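PDB 1OOE: dihydropteridine reductase, which probably reduces quinonoid dihydrobiopterin to tetrahydrobiopterin, using NADH or NADPH as the hydride donor. Local coordinates for residues Asp74-Val79 / Thr117-Gly122; Gly81-Gly86 / Ile141-Ala146; Lys102-Ser107 / Met145-Val150; Ala149-Thr154 / Val170-Pro175. All blocks are in the same frame, centred on the assembly; numbering follows the deposited sequence.

Contact 1: Asp74-Val79 / Thr117-Gly122; sequences DGVFCV and THLKPG
A salt bridge and a leucine methyl join the start of strand 73-78 to the chain that leaves helix 93-118. Lys120 NZ lies 2.9 Å from Asp74 OD2 and donates a hydrogen bond to it. The lysine comes in on the anti lone pair of OD2, the one turned away from the other oxygen. OD1 has its own donor, the backbone N of Lys5, so each carboxylate oxygen is satisfied and the group has two grips on its rotation. Asp74 CG stands beside its own backbone N (chi1 -61°). Lys120 CG takes the crowded position between N and carbonyl carbon (chi1 65°), and the rest of the chain runs out extended. The two side chains cross obliquely, and Lys120 CE also packs 3.8 Å from Asp74 CA. Both residues were deposited with two conformers, so the bridge described belongs to one of each. Segment 74-79 lies on the first strand of a beta-alpha-beta unit of the Rossmann fold, and 117-122 is the link from its helix, 93-118, to its second strand, 123-128. The backbone polar groups of the first strand are taken up on both flanks: Asp74 bonds with Lys5 and Leu124, Gly75 with Ile7, Val76 with Leu124 and Gln126. Leu119 is the first residue to leave helical angles. With CG anti to its backbone N, it sends CD1 to within 3.7 Å of Gly75 CA. The same methyl is 4.4 Å from Val76 CG2. Further along, Gly122 O accepts a hydrogen bond from Arg215 NH2.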
loop_
_atom_site.group_PDB
_atom_site.type_symbol
_atom_site.label_atom_id
_atom_site.label_comp_id
_atom_site.label_asym_id
_atom_site.label_seq_id
_atom_site.Cartn_x
_atom_site.Cartn_y
_atom_site.Cartn_z
ATOM N N ASP A 74 3.627 24.908 11.518
ATOM C CA ASP A 74 4.841 25.002 10.708
ATOM C C ASP A 74 5.278 23.629 10.213
ATOM O O ASP A 74 6.038 23.515 9.253
ATOM C CB ASP A 74 5.971 25.637 11.518
ATOM C CG ASP A 74 5.634 27.043 11.976
ATOM O OD1 ASP A 74 4.864 27.186 12.948
ATOM O OD2 ASP A 74 6.130 28.005 11.356
ATOM N N GLY A 75 4.789 22.587 10.876
ATOM C CA GLY A 75 5.139 21.237 10.476
ATOM C C GLY A 75 4.244 20.176 11.082
ATOM O O GLY A 75 3.646 20.372 12.143
ATOM N N VAL A 76 4.131 19.060 10.369
ATOM C CA VAL A 76 3.354 17.902 10.805
ATOM C C VAL A 76 4.357 16.757 10.674
ATOM O O VAL A 76 4.848 16.485 9.582
ATOM C CB VAL A 76 2.139 17.646 9.872
ATOM C CG1 VAL A 76 1.419 16.362 10.283
ATOM C CG2 VAL A 76 1.172 18.825 9.945
ATOM N N PHE A 77 4.684 16.117 11.792
ATOM C CA PHE A 77 5.654 15.026 11.785
ATOM C C PHE A 77 4.979 13.726 12.196
ATOM O O PHE A 77 4.505 13.602 13.322
ATOM C CB PHE A 77 6.800 15.339 12.754
ATOM C CG PHE A 77 7.340 16.745 12.638
ATOM C CD1 PHE A 77 7.623 17.305 11.393
ATOM C CD2 PHE A 77 7.579 17.500 13.782
ATOM C CE1 PHE A 77 8.137 18.597 11.290
ATOM C CE2 PHE A 77 8.094 18.795 13.692
ATOM C CZ PHE A 77 8.373 19.344 12.445
ATOM N N CYS A 78 4.941 12.758 11.283
ATOM C CA CYS A 78 4.300 11.476 11.559
ATOM C C CYS A 78 5.315 10.351 11.724
ATOM O O CYS A 78 5.982 9.964 10.764
ATOM C CB CYS A 78 3.330 11.126 10.429
ATOM S SG CYS A 78 2.321 9.657 10.745
ATOM N N VAL A 79 5.419 9.830 12.944
ATOM C CA VAL A 79 6.354 8.750 13.251
ATOM C C VAL A 79 5.661 7.583 13.955
ATOM O O VAL A 79 6.310 6.774 14.626
ATOM C CB VAL A 79 7.510 9.264 14.145
ATOM C CG1 VAL A 79 8.367 10.248 13.359
ATOM C CG2 VAL A 79 6.951 9.932 15.404
ATOM N N THR A 117 -4.978 20.738 5.434
ATOM C CA THR A 117 -5.894 21.596 6.169
ATOM C C THR A 117 -5.221 22.666 7.030
ATOM O O THR A 117 -5.614 23.834 7.012
ATOM C CB THR A 117 -6.792 20.770 7.128
ATOM O OG1 THR A 117 -7.450 19.716 6.411
ATOM C CG2 THR A 117 -7.834 21.666 7.775
ATOM N N HIS A 118 -4.195 22.260 7.769
ATOM C CA HIS A 118 -3.537 23.151 8.714
ATOM C C HIS A 118 -2.099 23.607 8.488
ATOM O O HIS A 118 -1.627 24.490 9.199
ATOM C CB HIS A 118 -3.622 22.507 10.097
ATOM C CG HIS A 118 -5.015 22.141 10.503
ATOM N ND1 HIS A 118 -5.964 23.084 10.831
ATOM C CD2 HIS A 118 -5.626 20.937 10.616
ATOM C CE1 HIS A 118 -7.099 22.479 11.130
ATOM N NE2 HIS A 118 -6.922 21.175 11.007
ATOM N N LEU A 119 -1.397 23.023 7.526
ATOM C CA LEU A 119 -0.006 23.405 7.293
ATOM C C LEU A 119 0.134 24.754 6.584
ATOM O O LEU A 119 -0.529 25.008 5.579
ATOM C CB LEU A 119 0.704 22.318 6.481
ATOM C CG LEU A 119 2.226 22.400 6.324
ATOM C CD1 LEU A 119 2.927 22.193 7.671
ATOM C CD2 LEU A 119 2.672 21.327 5.338
ATOM N N LYS A 120 0.996 25.616 7.118
ATOM C CA LYS A 120 1.227 26.933 6.525
ATOM C C LYS A 120 1.911 26.787 5.171
ATOM O O LYS A 120 2.607 25.797 4.916
ATOM C CB LYS A 120 2.131 27.780 7.427
ATOM C CG LYS A 120 3.548 27.194 7.538
ATOM C CD LYS A 120 4.599 28.233 7.909
ATOM C CE LYS A 120 5.957 27.592 8.157
ATOM N NZ LYS A 120 6.963 28.593 8.604
ATOM N N PRO A 121 1.706 27.758 4.268
ATOM C CA PRO A 121 2.371 27.641 2.970
ATOM C C PRO A 121 3.869 27.627 3.259
ATOM O O PRO A 121 4.346 28.375 4.115
ATOM C CB PRO A 121 1.923 28.907 2.247
ATOM C CG PRO A 121 0.529 29.086 2.769
ATOM C CD PRO A 121 0.716 28.851 4.254
ATOM N N GLY A 122 4.601 26.762 2.568
ATOM C CA GLY A 122 6.033 26.669 2.795
ATOM C C GLY A 122 6.394 25.782 3.978
ATOM O O GLY A 122 7.568 25.632 4.305
#

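Contact 2: Gly81-Gly86 / Ile141-Ala146; sequences GGWAGG and IGYGMA
The irregular chain of Gly81-Gly86 passes the first turn of helix 141-158, where Ile141 N donates to Gly86 O at 3.2 Å, with the donor 35° above the carbonyl plane and an N-H...O angle of 143°. Two waters extend this grip. One accepts from Gly142 N and donates to Gly86 O. The other accepts from Tyr143 N at 2.9 Å and donates to Ala84 O. The side chains meet as a T-shaped pair, with the edge of Trp83 toward the face of Tyr143. Both have CG anti to the backbone N, and their planes stand at 65°. Trp83 CD1 sits over the centre of the phenol ring, 3.4 Å above its plane, and the centroid of the indole five-membered ring is 4.5 Å from that of Tyr143. Gly85 N lies against one face of the indole, near its rim. Met100 of helix 93-118 also touches Tyr143. Tyr143 and Lys147 have the YxxxK spacing of the short-chain dehydrogenase signature, so this loop probably borders the active site. The N-H groups of residues 141 to 143 are thus all satisfied by loop carbonyls, directly or through water, which suits the positive end of a helix dipole.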
loop_
_atom_site.group_PDB
_atom_site.type_symbol
_atom_site.label_atom_id
_atom_site.label_comp_id
_atom_site.label_asym_id
_atom_site.label_seq_id
_atom_site.Cartn_x
_atom_site.Cartn_y
_atom_site.Cartn_z
ATOM N N GLY A 81 3.413 3.999 14.486
ATOM C CA GLY A 81 3.483 2.665 13.915
ATOM C C GLY A 81 4.520 1.709 14.473
ATOM O O GLY A 81 5.589 2.122 14.922
ATOM N N GLY A 82 4.194 0.419 14.420
ATOM C CA GLY A 82 5.090 -0.615 14.911
ATOM C C GLY A 82 5.411 -1.641 13.836
ATOM O O GLY A 82 5.371 -1.329 12.647
ATOM N N TRP A 83 5.721 -2.868 14.246
ATOM C CA TRP A 83 6.064 -3.926 13.295
ATOM C C TRP A 83 5.421 -5.280 13.596
ATOM O O TRP A 83 5.142 -5.616 14.746
ATOM C CB TRP A 83 7.585 -4.110 13.259
ATOM C CG TRP A 83 8.080 -5.107 12.236
ATOM C CD1 TRP A 83 8.415 -4.848 10.937
ATOM C CD2 TRP A 83 8.347 -6.504 12.445
ATOM N NE1 TRP A 83 8.882 -5.988 10.327
ATOM C CE2 TRP A 83 8.851 -7.019 11.231
ATOM C CE3 TRP A 83 8.212 -7.368 13.542
ATOM C CZ2 TRP A 83 9.225 -8.362 11.080
ATOM C CZ3 TRP A 83 8.586 -8.708 13.392
ATOM C CH2 TRP A 83 9.087 -9.186 12.170
ATOM N N ALA A 84 5.203 -6.044 12.529
ATOM C CA ALA A 84 4.647 -7.397 12.571
ATOM C C ALA A 84 5.086 -7.998 11.238
ATOM O O ALA A 84 4.890 -7.387 10.190
ATOM C CB ALA A 84 3.119 -7.361 12.671
ATOM N N GLY A 85 5.692 -9.180 11.271
ATOM C CA GLY A 85 6.166 -9.786 10.041
ATOM C C GLY A 85 5.363 -10.960 9.531
ATOM O O GLY A 85 4.167 -11.073 9.808
ATOM N N GLY A 86 6.027 -11.823 8.764
ATOM C CA GLY A 86 5.379 -13.006 8.226
ATOM C C GLY A 86 5.337 -13.119 6.713
ATOM O O GLY A 86 4.983 -12.164 6.016
ATOM N N ILE A 141 5.999 -9.586 4.355
ATOM C CA ILE A 141 5.207 -9.069 3.247
ATOM C C ILE A 141 4.233 -7.941 3.580
ATOM O O ILE A 141 4.158 -6.960 2.840
ATOM C CB ILE A 141 4.468 -10.235 2.546
ATOM C CG1 ILE A 141 5.510 -11.208 1.982
ATOM C CG2 ILE A 141 3.573 -9.710 1.432
ATOM C CD1 ILE A 141 4.937 -12.416 1.249
ATOM N N GLY A 142 3.498 -8.069 4.682
ATOM C CA GLY A 142 2.550 -7.030 5.062
ATOM C C GLY A 142 3.233 -5.707 5.365
ATOM O O GLY A 142 2.799 -4.644 4.906
ATOM N N TYR A 143 4.304 -5.767 6.147
ATOM C CA TYR A 143 5.060 -4.568 6.495
ATOM C C TYR A 143 5.548 -3.929 5.197
ATOM O O TYR A 143 5.432 -2.717 4.999
ATOM C CB TYR A 143 6.257 -4.947 7.371
ATOM C CG TYR A 143 7.092 -3.771 7.831
ATOM C CD1 TYR A 143 6.596 -2.858 8.762
ATOM C CD2 TYR A 143 8.383 -3.583 7.344
ATOM C CE1 TYR A 143 7.373 -1.786 9.199
ATOM C CE2 TYR A 143 9.168 -2.517 7.771
ATOM C CZ TYR A 143 8.656 -1.624 8.703
ATOM O OH TYR A 143 9.438 -0.579 9.143
ATOM N N GLY A 144 6.092 -4.759 4.311
ATOM C CA GLY A 144 6.594 -4.266 3.039
ATOM C C GLY A 144 5.536 -3.545 2.224
ATOM O O GLY A 144 5.792 -2.452 1.715
ATOM N N MET A 145 4.358 -4.158 2.098
ATOM C CA MET A 145 3.234 -3.587 1.345
ATOM C C MET A 145 2.793 -2.244 1.898
ATOM O O MET A 145 2.600 -1.279 1.154
ATOM C CB MET A 145 2.008 -4.494 1.413
ATOM C CG MET A 145 2.089 -5.798 0.683
ATOM S SD MET A 145 0.402 -6.363 0.457
ATOM C CE MET A 145 -0.016 -6.951 2.082
ATOM N N ALA A 146 2.581 -2.222 3.209
ATOM C CA ALA A 146 2.131 -1.026 3.908
ATOM C C ALA A 146 3.098 0.125 3.697
ATOM O O ALA A 146 2.690 1.233 3.341
ATOM C CB ALA A 146 1.983 -1.320 5.402
HETATM O O HOH W 1 4.639 -8.244 7.665
HETATM O O HOH W 2 2.887 -10.165 6.666
#

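Contact 3: Lys102-Ser107 / Met145-Val150; sequences KQSVWS and MAKAAV
The indole of Trp106 has Lys102 CG on one face, 3.5 Å above its plane and near the rim, and its ring also stacks with that of Trp53; it looks away from helix 141-158. The contact itself is made by Ser104 and Val105. The axes of the two helix segments run nearly parallel, at 16° and 8.6 Å, close enough for alanines to face the other helix. Val105 CG2 fits between them: it is 4.0 Å from Ala149 CB and 3.4 Å from Ala146 O. Val150 CG2 rests on Ser104 O. Ser104 lies in a wider pi-type turn. One turn on, Ser107 OG bonds to Gln103 O from above the carbonyl plane. On the other flank Lys147 starts away from the neighbouring helix, but a bend at chi2 (-68°) turns its end back, so that CE lies 3.2 Å from Ser104 OG. Two waters connect the polar tips. One accepts from Lys147 NZ and is hydrogen-bonded to Ser104 OG at 2.6 Å. The other accepts from NZ at 2.8 Å and is only weakly held by the serine. Thr128 O and Gly129 O also accept from NZ. Lys147 fits the lysine of the YxxxK signature of short-chain dehydrogenases. With neutral oxygens gathered round it, the ammonium is well placed to stay charged, and it could lower the pKa of a nearby tyrosine, as in relatives.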
loop_
_atom_site.group_PDB
_atom_site.type_symbol
_atom_site.label_atom_id
_atom_site.label_comp_id
_atom_site.label_asym_id
_atom_site.label_seq_id
_atom_site.Cartn_x
_atom_site.Cartn_y
_atom_site.Cartn_z
ATOM N N LYS A 102 -3.056 -0.512 9.143
ATOM C CA LYS A 102 -3.623 0.320 10.203
ATOM C C LYS A 102 -2.586 1.169 10.931
ATOM O O LYS A 102 -2.870 2.300 11.333
ATOM C CB LYS A 102 -4.374 -0.556 11.215
ATOM C CG LYS A 102 -5.683 -1.113 10.679
ATOM C CD LYS A 102 -6.277 -2.187 11.588
ATOM C CE LYS A 102 -7.670 -2.570 11.115
ATOM N NZ LYS A 102 -8.184 -3.804 11.787
ATOM N N GLN A 103 -1.380 0.635 11.091
ATOM C CA GLN A 103 -0.327 1.353 11.797
ATOM C C GLN A 103 0.463 2.372 10.975
ATOM O O GLN A 103 0.748 3.465 11.463
ATOM C CB GLN A 103 0.633 0.350 12.442
ATOM C CG GLN A 103 0.061 -0.317 13.686
ATOM C CD GLN A 103 0.955 -1.414 14.229
ATOM O OE1 GLN A 103 2.175 -1.272 14.271
ATOM N NE2 GLN A 103 0.347 -2.512 14.662
ATOM N N SER A 104 0.812 2.025 9.738
ATOM C CA SER A 104 1.587 2.922 8.880
ATOM C C SER A 104 0.785 3.726 7.856
ATOM O O SER A 104 1.029 4.920 7.672
ATOM C CB SER A 104 2.673 2.137 8.136
ATOM O OG SER A 104 3.707 1.727 9.016
ATOM N N VAL A 105 -0.157 3.074 7.183
ATOM C CA VAL A 105 -0.946 3.748 6.159
ATOM C C VAL A 105 -2.040 4.661 6.709
ATOM O O VAL A 105 -2.198 5.786 6.241
ATOM C CB VAL A 105 -1.572 2.724 5.182
ATOM C CG1 VAL A 105 -2.414 3.441 4.134
ATOM C CG2 VAL A 105 -0.467 1.926 4.499
ATOM N N TRP A 106 -2.795 4.192 7.695
ATOM C CA TRP A 106 -3.859 5.021 8.263
ATOM C C TRP A 106 -3.301 6.335 8.818
ATOM O O TRP A 106 -3.814 7.415 8.516
ATOM C CB TRP A 106 -4.584 4.273 9.385
ATOM C CG TRP A 106 -5.532 3.187 8.931
ATOM C CD1 TRP A 106 -5.493 2.489 7.757
ATOM C CD2 TRP A 106 -6.625 2.644 9.684
ATOM N NE1 TRP A 106 -6.494 1.541 7.735
ATOM C CE2 TRP A 106 -7.203 1.617 8.906
ATOM C CE3 TRP A 106 -7.170 2.927 10.945
ATOM C CZ2 TRP A 106 -8.304 0.867 9.350
ATOM C CZ3 TRP A 106 -8.266 2.179 11.386
ATOM C CH2 TRP A 106 -8.815 1.162 10.586
ATOM N N SER A 107 -2.251 6.233 9.626
ATOM C CA SER A 107 -1.629 7.407 10.238
ATOM C C SER A 107 -1.020 8.362 9.219
ATOM O O SER A 107 -1.248 9.574 9.282
ATOM C CB SER A 107 -0.562 6.968 11.248
ATOM O OG SER A 107 0.412 6.133 10.640
ATOM N N MET A 145 4.358 -4.158 2.098
ATOM C CA MET A 145 3.234 -3.587 1.345
ATOM C C MET A 145 2.793 -2.244 1.898
ATOM O O MET A 145 2.600 -1.279 1.154
ATOM C CB MET A 145 2.008 -4.494 1.413
ATOM C CG MET A 145 2.089 -5.798 0.683
ATOM S SD MET A 145 0.402 -6.363 0.457
ATOM C CE MET A 145 -0.016 -6.951 2.082
ATOM N N ALA A 146 2.581 -2.222 3.209
ATOM C CA ALA A 146 2.131 -1.026 3.908
ATOM C C ALA A 146 3.098 0.125 3.697
ATOM O O ALA A 146 2.690 1.233 3.341
ATOM C CB ALA A 146 1.983 -1.320 5.402
ATOM N N LYS A 147 4.385 -0.135 3.911
ATOM C CA LYS A 147 5.379 0.913 3.745
ATOM C C LYS A 147 5.544 1.342 2.286
ATOM O O LYS A 147 5.827 2.507 2.015
ATOM C CB LYS A 147 6.717 0.470 4.348
ATOM C CG LYS A 147 6.699 0.396 5.876
ATOM C CD LYS A 147 6.581 1.788 6.504
ATOM C CE LYS A 147 6.766 1.737 8.015
ATOM N NZ LYS A 147 6.788 3.109 8.618
ATOM N N ALA A 148 5.359 0.421 1.341
ATOM C CA ALA A 148 5.472 0.782 -0.072
ATOM C C ALA A 148 4.351 1.765 -0.401
ATOM O O ALA A 148 4.536 2.674 -1.210
ATOM C CB ALA A 148 5.363 -0.461 -0.966
ATOM N N ALA A 149 3.191 1.581 0.225
ATOM C CA ALA A 149 2.070 2.484 -0.012
ATOM C C ALA A 149 2.439 3.872 0.508
ATOM O O ALA A 149 2.124 4.876 -0.132
ATOM C CB ALA A 149 0.806 1.974 0.682
ATOM N N VAL A 150 3.112 3.930 1.657
ATOM C CA VAL A 150 3.520 5.219 2.223
ATOM C C VAL A 150 4.528 5.888 1.286
ATOM O O VAL A 150 4.492 7.101 1.089
ATOM C CB VAL A 150 4.139 5.060 3.641
ATOM C CG1 VAL A 150 4.699 6.404 4.129
ATOM C CG2 VAL A 150 3.076 4.570 4.615
HETATM O O HOH W 3 4.583 4.862 8.190
HETATM O O HOH W 4 4.940 2.742 11.075
#

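Contact 4: Ala149-Thr154 / Val170-Pro175; sequences AVHHLT and VLTIMP
Thr154 and Thr172 share one first torsion, with OG1 beside the backbone N and anti to the carbonyl carbon (chi1 -63° and -67°), and this brings their hydroxyls together tip to tip. The two OG1 atoms of Thr154 and Thr172 are 2.6 Å apart and form a hydrogen bond in which either could donate. Thr154 OG1 is also 2.9 Å from Val150 O, one turn back in its helix. Thr154 CG2 lies 3.3 Å from Thr172 OG1. Helix 141-158 here runs roughly against strand 169-175, at 153°, as the helix and following strand of a Rossmann beta-alpha-beta crossover do; strand 123-128 begins the unit and offers Leu127 to both threonines. Val170 CG1, held in the crowded position, packs under Thr154 O at 3.7 Å. At the far end of the strand segment Met174 CG stands beside the backbone N and the chain extends to SD, 3.6 Å from His151 CE1. The sulfur approaches the imidazole obliquely, 4.2 Å from its centroid. His151 NE2 accepts from Ala130 N, a bond that helps fix the ring. The helix face carrying His152 turns to the second subunit, where His152 NE2 bonds to Gly135 O of that chain.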
loop_
_atom_site.group_PDB
_atom_site.type_symbol
_atom_site.label_atom_id
_atom_site.label_comp_id
_atom_site.label_asym_id
_atom_site.label_seq_id
_atom_site.Cartn_x
_atom_site.Cartn_y
_atom_site.Cartn_z
ATOM N N ALA A 149 3.191 1.581 0.225
ATOM C CA ALA A 149 2.070 2.484 -0.012
ATOM C C ALA A 149 2.439 3.872 0.508
ATOM O O ALA A 149 2.124 4.876 -0.132
ATOM C CB ALA A 149 0.806 1.974 0.682
ATOM N N VAL A 150 3.112 3.930 1.657
ATOM C CA VAL A 150 3.520 5.219 2.223
ATOM C C VAL A 150 4.528 5.888 1.286
ATOM O O VAL A 150 4.492 7.101 1.089
ATOM C CB VAL A 150 4.139 5.060 3.641
ATOM C CG1 VAL A 150 4.699 6.404 4.129
ATOM C CG2 VAL A 150 3.076 4.570 4.615
ATOM N N HIS A 151 5.426 5.099 0.703
ATOM C CA HIS A 151 6.403 5.657 -0.227
ATOM C C HIS A 151 5.676 6.234 -1.449
ATOM O O HIS A 151 6.040 7.301 -1.944
ATOM C CB HIS A 151 7.405 4.589 -0.678
ATOM C CG HIS A 151 8.342 4.137 0.403
ATOM N ND1 HIS A 151 9.378 3.257 0.166
ATOM C CD2 HIS A 151 8.396 4.438 1.721
ATOM C CE1 HIS A 151 10.030 3.036 1.294
ATOM N NE2 HIS A 151 9.455 3.741 2.255
ATOM N N HIS A 152 4.646 5.544 -1.933
ATOM C CA HIS A 152 3.918 6.049 -3.094
ATOM C C HIS A 152 3.141 7.314 -2.731
ATOM O O HIS A 152 3.096 8.271 -3.512
ATOM C CB HIS A 152 2.959 4.997 -3.663
ATOM C CG HIS A 152 2.373 5.396 -4.980
ATOM N ND1 HIS A 152 1.216 6.140 -5.086
ATOM C CD2 HIS A 152 2.857 5.271 -6.238
ATOM C CE1 HIS A 152 1.018 6.460 -6.353
ATOM N NE2 HIS A 152 2.001 5.948 -7.073
ATOM N N LEU A 153 2.546 7.310 -1.540
ATOM C CA LEU A 153 1.785 8.454 -1.047
ATOM C C LEU A 153 2.691 9.676 -1.063
ATOM O O LEU A 153 2.278 10.777 -1.431
ATOM C CB LEU A 153 1.303 8.182 0.382
ATOM C CG LEU A 153 0.753 9.364 1.191
ATOM C CD1 LEU A 153 -0.463 9.955 0.507
ATOM C CD2 LEU A 153 0.393 8.896 2.583
ATOM N N THR A 154 3.937 9.467 -0.655
ATOM C CA THR A 154 4.920 10.539 -0.634
ATOM C C THR A 154 5.092 11.155 -2.019
ATOM O O THR A 154 5.113 12.385 -2.165
ATOM C CB THR A 154 6.273 10.005 -0.127
ATOM O OG1 THR A 154 6.116 9.556 1.224
ATOM C CG2 THR A 154 7.339 11.094 -0.173
ATOM N N VAL A 170 7.243 17.663 1.332
ATOM C CA VAL A 170 6.986 16.427 2.057
ATOM C C VAL A 170 8.307 15.656 2.008
ATOM O O VAL A 170 8.929 15.541 0.946
ATOM C CB VAL A 170 5.841 15.589 1.416
ATOM C CG1 VAL A 170 6.151 15.280 -0.037
ATOM C CG2 VAL A 170 5.639 14.306 2.203
ATOM N N LEU A 171 8.759 15.182 3.167
ATOM C CA LEU A 171 10.007 14.425 3.265
ATOM C C LEU A 171 9.712 13.139 4.029
ATOM O O LEU A 171 9.021 13.162 5.045
ATOM C CB LEU A 171 11.080 15.243 3.999
ATOM C CG LEU A 171 11.514 16.552 3.328
ATOM C CD1 LEU A 171 12.569 17.238 4.186
ATOM C CD2 LEU A 171 12.055 16.267 1.929
ATOM N N THR A 172 10.235 12.017 3.539
ATOM C CA THR A 172 9.986 10.722 4.171
ATOM C C THR A 172 11.306 10.077 4.602
ATOM O O THR A 172 12.165 9.795 3.771
ATOM C CB THR A 172 9.209 9.810 3.191
ATOM O OG1 THR A 172 7.898 10.357 2.982
ATOM C CG2 THR A 172 9.069 8.399 3.740
ATOM N N ILE A 173 11.464 9.856 5.907
ATOM C CA ILE A 173 12.702 9.283 6.432
ATOM C C ILE A 173 12.727 7.758 6.490
ATOM O O ILE A 173 11.705 7.115 6.714
ATOM C CB ILE A 173 13.020 9.834 7.845
ATOM C CG1 ILE A 173 11.938 9.417 8.843
ATOM C CG2 ILE A 173 13.116 11.357 7.797
ATOM C CD1 ILE A 173 12.237 9.827 10.279
ATOM N N MET A 174 13.915 7.191 6.291
ATOM C CA MET A 174 14.101 5.741 6.320
ATOM C C MET A 174 15.385 5.381 7.071
ATOM O O MET A 174 16.401 5.031 6.466
ATOM C CB MET A 174 14.161 5.176 4.893
ATOM C CG MET A 174 12.962 5.540 4.011
ATOM S SD MET A 174 12.974 4.741 2.386
ATOM C CE MET A 174 14.514 5.406 1.680
ATOM N N PRO A 175 15.363 5.485 8.407
ATOM C CA PRO A 175 16.565 5.146 9.173
ATOM C C PRO A 175 16.771 3.631 9.248
ATOM O O PRO A 175 15.819 2.875 9.431
ATOM C CB PRO A 175 16.290 5.768 10.537
ATOM C CG PRO A 175 14.803 5.658 10.658
ATOM C CD PRO A 175 14.314 6.042 9.281
#

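In the fold
All four contacts lie in one Rossmann-type domain. Contact 1 joins strand 73-78 to the end of helix 93-118, and contact 3 uses the same helix about 19 Å away between centres. Contacts 2, 3 and 4 follow one another along helix 141-158: the centres of 2 and 3 are 8 Å apart, those of 3 and 4 10 Å. Along the chain contact 1 interleaves with contacts 2 and 3 and precedes contact 4, which reaches the same sheet. Contacts 1 and 2 lie on opposite sides of the chain's centre, about 26 Å apart. Helix 141-158 thus ties loop, neighbouring helix and sheet together, while contacts 2, 3 and 4 also touch the second subunit of the homodimer.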